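Local coordinates for protein L-asparaginase I (Vibrio cholerae, PDB 2OCD) that probably hydrolyses L-asparagine to L-aspartate and ammonium, as a homotetrameric cytoplasmic enzyme of the asparaginase 1 family, at residues T91-A95 and R160-S164; S173-L177 and C274-K278. All blocks are in the same frame, centred on the assembly; numbering follows the deposited sequence.

Contact 1. Residues T91-A95 and R160-S164. With ACT (acetate ion), chain G.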
loop_
_atom_site.group_PDB
_atom_site.type_symbol
_atom_site.label_atom_id
_atom_site.label_comp_id
_atom_site.label_asym_id
_atom_site.label_seq_id
_atom_site.Cartn_x
_atom_site.Cartn_y
_atom_site.Cartn_z
ATOM N N THR B 91 13.406 -16.713 -14.387
ATOM C CA THR B 91 13.437 -15.519 -13.556
ATOM C C THR B 91 14.773 -15.278 -12.832
ATOM O O THR B 91 15.098 -14.130 -12.517
ATOM C CB THR B 91 12.276 -15.478 -12.481
ATOM O OG1 THR B 91 12.384 -16.628 -11.648
ATOM C CG2 THR B 91 10.886 -15.424 -13.123
ATOM N N ASP B 92 15.542 -16.305 -12.512
ATOM C CA ASP B 92 16.698 -16.019 -11.638
ATOM C C ASP B 92 17.598 -14.890 -12.172
ATOM O O ASP B 92 18.098 -14.086 -11.389
ATOM C CB ASP B 92 17.526 -17.278 -11.370
ATOM C CG ASP B 92 16.826 -18.249 -10.418
ATOM O OD1 ASP B 92 17.263 -19.427 -10.337
ATOM O OD2 ASP B 92 15.839 -17.850 -9.759
ATOM N N THR B 93 17.821 -14.836 -13.479
ATOM C CA THR B 93 18.727 -13.856 -14.025
ATOM C C THR B 93 18.079 -13.052 -15.146
ATOM O O THR B 93 18.736 -12.392 -15.929
ATOM C CB THR B 93 20.023 -14.482 -14.528
ATOM O OG1 THR B 93 19.727 -15.301 -15.645
ATOM C CG2 THR B 93 20.726 -15.295 -13.435
HETATM N N MSE B 94 16.766 -13.055 -15.156
HETATM C CA MSE B 94 16.015 -12.337 -16.117
HETATM C C MSE B 94 16.410 -10.881 -16.132
HETATM O O MSE B 94 16.409 -10.288 -17.196
HETATM C CB MSE B 94 14.554 -12.468 -15.797
HETATM C CG MSE B 94 13.691 -11.760 -16.738
HETATM SE SE MSE B 94 11.853 -12.329 -16.425
HETATM C CE MSE B 94 11.145 -10.804 -15.528
ATOM N N ALA B 95 16.727 -10.298 -14.969
ATOM C CA ALA B 95 17.092 -8.860 -14.891
ATOM C C ALA B 95 18.460 -8.592 -15.454
ATOM O O ALA B 95 18.692 -7.526 -16.035
ATOM C CB ALA B 95 16.995 -8.302 -13.484
ATOM N N ARG B 160 16.315 -0.972 -15.597
ATOM C CA ARG B 160 15.982 -0.448 -14.251
ATOM C C ARG B 160 15.459 -1.516 -13.255
ATOM O O ARG B 160 15.069 -1.178 -12.108
ATOM C CB ARG B 160 14.951 0.649 -14.329
ATOM C CG ARG B 160 15.389 1.788 -15.162
ATOM C CD ARG B 160 16.409 2.588 -14.428
ATOM N NE ARG B 160 16.307 4.001 -14.769
ATOM C CZ ARG B 160 16.688 4.973 -13.962
ATOM N NH1 ARG B 160 17.208 4.680 -12.769
ATOM N NH2 ARG B 160 16.547 6.233 -14.357
ATOM N N SER B 161 15.533 -2.787 -13.659
ATOM C CA SER B 161 14.824 -3.834 -12.956
ATOM C C SER B 161 15.674 -4.696 -12.086
ATOM O O SER B 161 16.838 -4.875 -12.334
ATOM C CB SER B 161 14.060 -4.714 -13.969
ATOM O OG SER B 161 12.891 -4.002 -14.396
ATOM N N ARG B 162 15.069 -5.232 -11.051
ATOM C CA ARG B 162 15.662 -6.352 -10.385
ATOM C C ARG B 162 14.672 -7.225 -9.655
ATOM O O ARG B 162 13.576 -6.806 -9.346
ATOM C CB ARG B 162 16.794 -5.925 -9.473
ATOM C CG ARG B 162 16.544 -4.700 -8.602
ATOM C CD ARG B 162 17.809 -3.832 -8.488
ATOM N NE ARG B 162 18.519 -3.965 -7.211
ATOM C CZ ARG B 162 19.230 -5.019 -6.787
ATOM N NH1 ARG B 162 19.366 -6.148 -7.505
ATOM N NH2 ARG B 162 19.810 -4.939 -5.595
ATOM N N LYS B 163 15.103 -8.463 -9.426
ATOM C CA LYS B 163 14.337 -9.442 -8.687
ATOM C C LYS B 163 14.437 -9.146 -7.208
ATOM O O LYS B 163 15.431 -9.429 -6.552
ATOM C CB LYS B 163 14.793 -10.870 -8.978
ATOM C CG LYS B 163 13.785 -11.947 -8.501
ATOM C CD LYS B 163 13.993 -13.254 -9.263
ATOM C CE LYS B 163 13.493 -14.490 -8.537
ATOM N NZ LYS B 163 14.188 -15.734 -9.057
ATOM N N SER B 164 13.355 -8.586 -6.707
ATOM C CA SER B 164 13.280 -8.064 -5.362
ATOM C C SER B 164 12.809 -9.150 -4.407
ATOM O O SER B 164 13.165 -9.125 -3.212
ATOM C CB SER B 164 12.285 -6.903 -5.354
ATOM O OG SER B 164 11.052 -7.298 -5.932
HETATM C C ACT G . 14.831 -20.607 -13.288
HETATM O O ACT G . 13.975 -21.098 -14.087
HETATM O OXT ACT G . 14.596 -19.457 -12.852
HETATM C CH3 ACT G . 16.080 -21.333 -12.845
#
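A single lysine reaches across this contact into the predicted active site. The side chain of Lys163, t at all four chi angles and so fully extended, runs from its strand to the loop ahead of helix 94-104, where its NZ forms a salt bridge with Asp92 OD2 at 2.8 Å and donates a longer hydrogen bond to Thr91 OG1 at 3.3 Å. The grouping is consistent with the Thr-Lys-Asp triad known from relatives in this family. Thr91 is a predicted active-site residue, its side chain about 6 Å from that of Thr14, the predicted intermediate-forming threonine, and both Thr91 and Asp92 are predicted to bind substrate. The CA-to-CB bond of Asp92 points away from the strand, yet its carboxylate turns back to meet the lysine, while OD1 is bonded to Asn247 of the second subunit. An acetate ion, probably from the crystallisation liquor, lies beside the same loop and accepts a weak hydrogen bond from Asp92 N to its OXT at 3.3 Å.

Farther along, the polar grip gives way to packing of a methyl group on the backbone of the other segment. Ala95 points its methyl toward that segment, with CB 3.6 Å from Ser161 O and 3.9 Å from Arg162 CA, so the small side chain lets the first turn of the helix lie close to the strand. Helix 94-104 thus begins against strand 162-166, which pairs with strand 171-173, while Phe151 of strand 147-151 and Phe172 of strand 171-173 pack on Thr91.

Contact 2. Residues S173-L177 and C274-K278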
loop_
_atom_site.group_PDB
_atom_site.type_symbol
_atom_site.label_atom_id
_atom_site.label_comp_id
_atom_site.label_asym_id
_atom_site.label_seq_id
_atom_site.Cartn_x
_atom_site.Cartn_y
_atom_site.Cartn_z
ATOM N N SER B 173 10.894 -5.317 -9.239
ATOM C CA SER B 173 10.670 -3.851 -9.163
ATOM C C SER B 173 11.769 -3.053 -9.869
ATOM O O SER B 173 12.895 -3.559 -10.090
ATOM C CB SER B 173 10.716 -3.410 -7.725
ATOM O OG SER B 173 11.900 -3.957 -7.210
ATOM N N SER B 174 11.430 -1.810 -10.219
ATOM C CA SER B 174 12.402 -0.846 -10.617
ATOM C C SER B 174 12.373 0.201 -9.562
ATOM O O SER B 174 11.608 1.113 -9.624
ATOM C CB SER B 174 12.132 -0.269 -12.025
ATOM O OG SER B 174 10.784 -0.211 -12.396
ATOM N N PRO B 175 13.224 0.077 -8.566
ATOM C CA PRO B 175 13.034 0.937 -7.383
ATOM C C PRO B 175 13.182 2.420 -7.667
ATOM O O PRO B 175 12.549 3.238 -7.005
ATOM C CB PRO B 175 14.165 0.494 -6.432
ATOM C CG PRO B 175 14.649 -0.817 -6.990
ATOM C CD PRO B 175 14.416 -0.780 -8.451
ATOM N N ASN B 176 14.021 2.738 -8.647
ATOM C CA ASN B 176 14.412 4.099 -8.974
ATOM C C ASN B 176 13.734 4.695 -10.252
ATOM O O ASN B 176 14.017 5.832 -10.626
ATOM C CB ASN B 176 15.955 4.134 -9.074
ATOM C CG ASN B 176 16.649 3.980 -7.700
ATOM O OD1 ASN B 176 16.265 4.627 -6.728
ATOM N ND2 ASN B 176 17.686 3.161 -7.636
ATOM N N LEU B 177 12.837 3.937 -10.897
ATOM C CA LEU B 177 12.063 4.407 -12.042
ATOM C C LEU B 177 10.645 3.833 -11.941
ATOM O O LEU B 177 10.481 2.646 -11.733
ATOM C CB LEU B 177 12.723 3.958 -13.348
ATOM C CG LEU B 177 12.596 4.702 -14.708
ATOM C CD1 LEU B 177 11.575 4.054 -15.623
ATOM C CD2 LEU B 177 12.345 6.221 -14.510
ATOM N N CYS B 274 22.074 0.587 -0.593
ATOM C CA CYS B 274 20.605 0.840 -0.448
ATOM C C CYS B 274 19.755 0.464 -1.666
ATOM O O CYS B 274 20.252 0.506 -2.787
ATOM C CB CYS B 274 20.376 2.301 -0.205
ATOM S SG CYS B 274 20.994 2.718 1.346
ATOM N N LEU B 275 18.487 0.127 -1.465
ATOM C CA LEU B 275 17.690 -0.376 -2.568
ATOM C C LEU B 275 17.277 0.810 -3.454
ATOM O O LEU B 275 17.904 1.082 -4.464
ATOM C CB LEU B 275 16.512 -1.209 -2.056
ATOM C CG LEU B 275 15.482 -1.647 -3.102
ATOM C CD1 LEU B 275 16.130 -2.696 -4.034
ATOM C CD2 LEU B 275 14.175 -2.131 -2.437
ATOM N N ALA B 276 16.261 1.562 -3.078
ATOM C CA ALA B 276 15.973 2.797 -3.804
ATOM C C ALA B 276 17.061 3.764 -3.367
ATOM O O ALA B 276 17.545 3.674 -2.236
ATOM C CB ALA B 276 14.608 3.326 -3.436
ATOM N N GLY B 277 17.472 4.667 -4.242
ATOM C CA GLY B 277 18.463 5.653 -3.841
ATOM C C GLY B 277 19.647 5.808 -4.773
ATOM O O GLY B 277 19.965 4.906 -5.556
ATOM N N LYS B 278 20.306 6.957 -4.641
ATOM C CA LYS B 278 21.204 7.441 -5.662
ATOM C C LYS B 278 22.525 7.960 -5.078
ATOM O O LYS B 278 22.536 8.803 -4.184
ATOM C CB LYS B 278 20.494 8.539 -6.431
ATOM C CG LYS B 278 21.189 8.888 -7.694
ATOM C CD LYS B 278 21.007 10.348 -8.098
ATOM C CE LYS B 278 19.841 10.571 -9.014
ATOM N NZ LYS B 278 20.252 11.482 -10.163
#
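Leu275 is the first residue of 274-278 to meet the turn at 173-177: its CD1 packs against Pro175 CG at 3.8 Å, and across the subunit interface the leucine packs on Leu275 of the second subunit. Ala276 comes next, at the closest approach of the two backbones, with its CB 4.1 Å from Pro175 CB and its CA 3.5 Å from Asn176 OD1. Gly277 then supplies the polar link, its N donating a nearly straight hydrogen bond to Asn176 OD1 at 2.8 Å; its positive phi, with psi near 160°, would jam a CB against the preceding carbonyl. The type I beta turn from Ser174 to Leu177, braced by Ser174 OG bonding to Leu177 O at 2.9 Å, places Pro175 and Asn176 at its corner, facing the other segment. The contact joins the N-terminal asparaginase region to the C-terminal one beside the subunit interface, linking the loop between strands 171-173 and 181-183 to the short, weakly bonded strand around 276-277, which pairs in parallel with a strand of the second subunit.

Overall arrangement
The centres of contact 1 and contact 2 lie about 13 Å apart, and along the chain the first closes before the second opens. They meet through the antiparallel pair of strands 162-166 and 171-173: Arg162 N lies 2.9 Å from Ser173 O, a probable hydrogen bond, and, just beyond the strand ends, Arg160 O packs 3.1 Å from Ser174 CB. Contact 1 stays within the N-terminal asparaginase region, at the predicted catalytic site, whereas contact 2 ties that region to the C-terminal one, away from the annotated sites. The strand pair thus links the active-site loop to the junction between the two regions. Both contacts also touch the second subunit of the homotetramer.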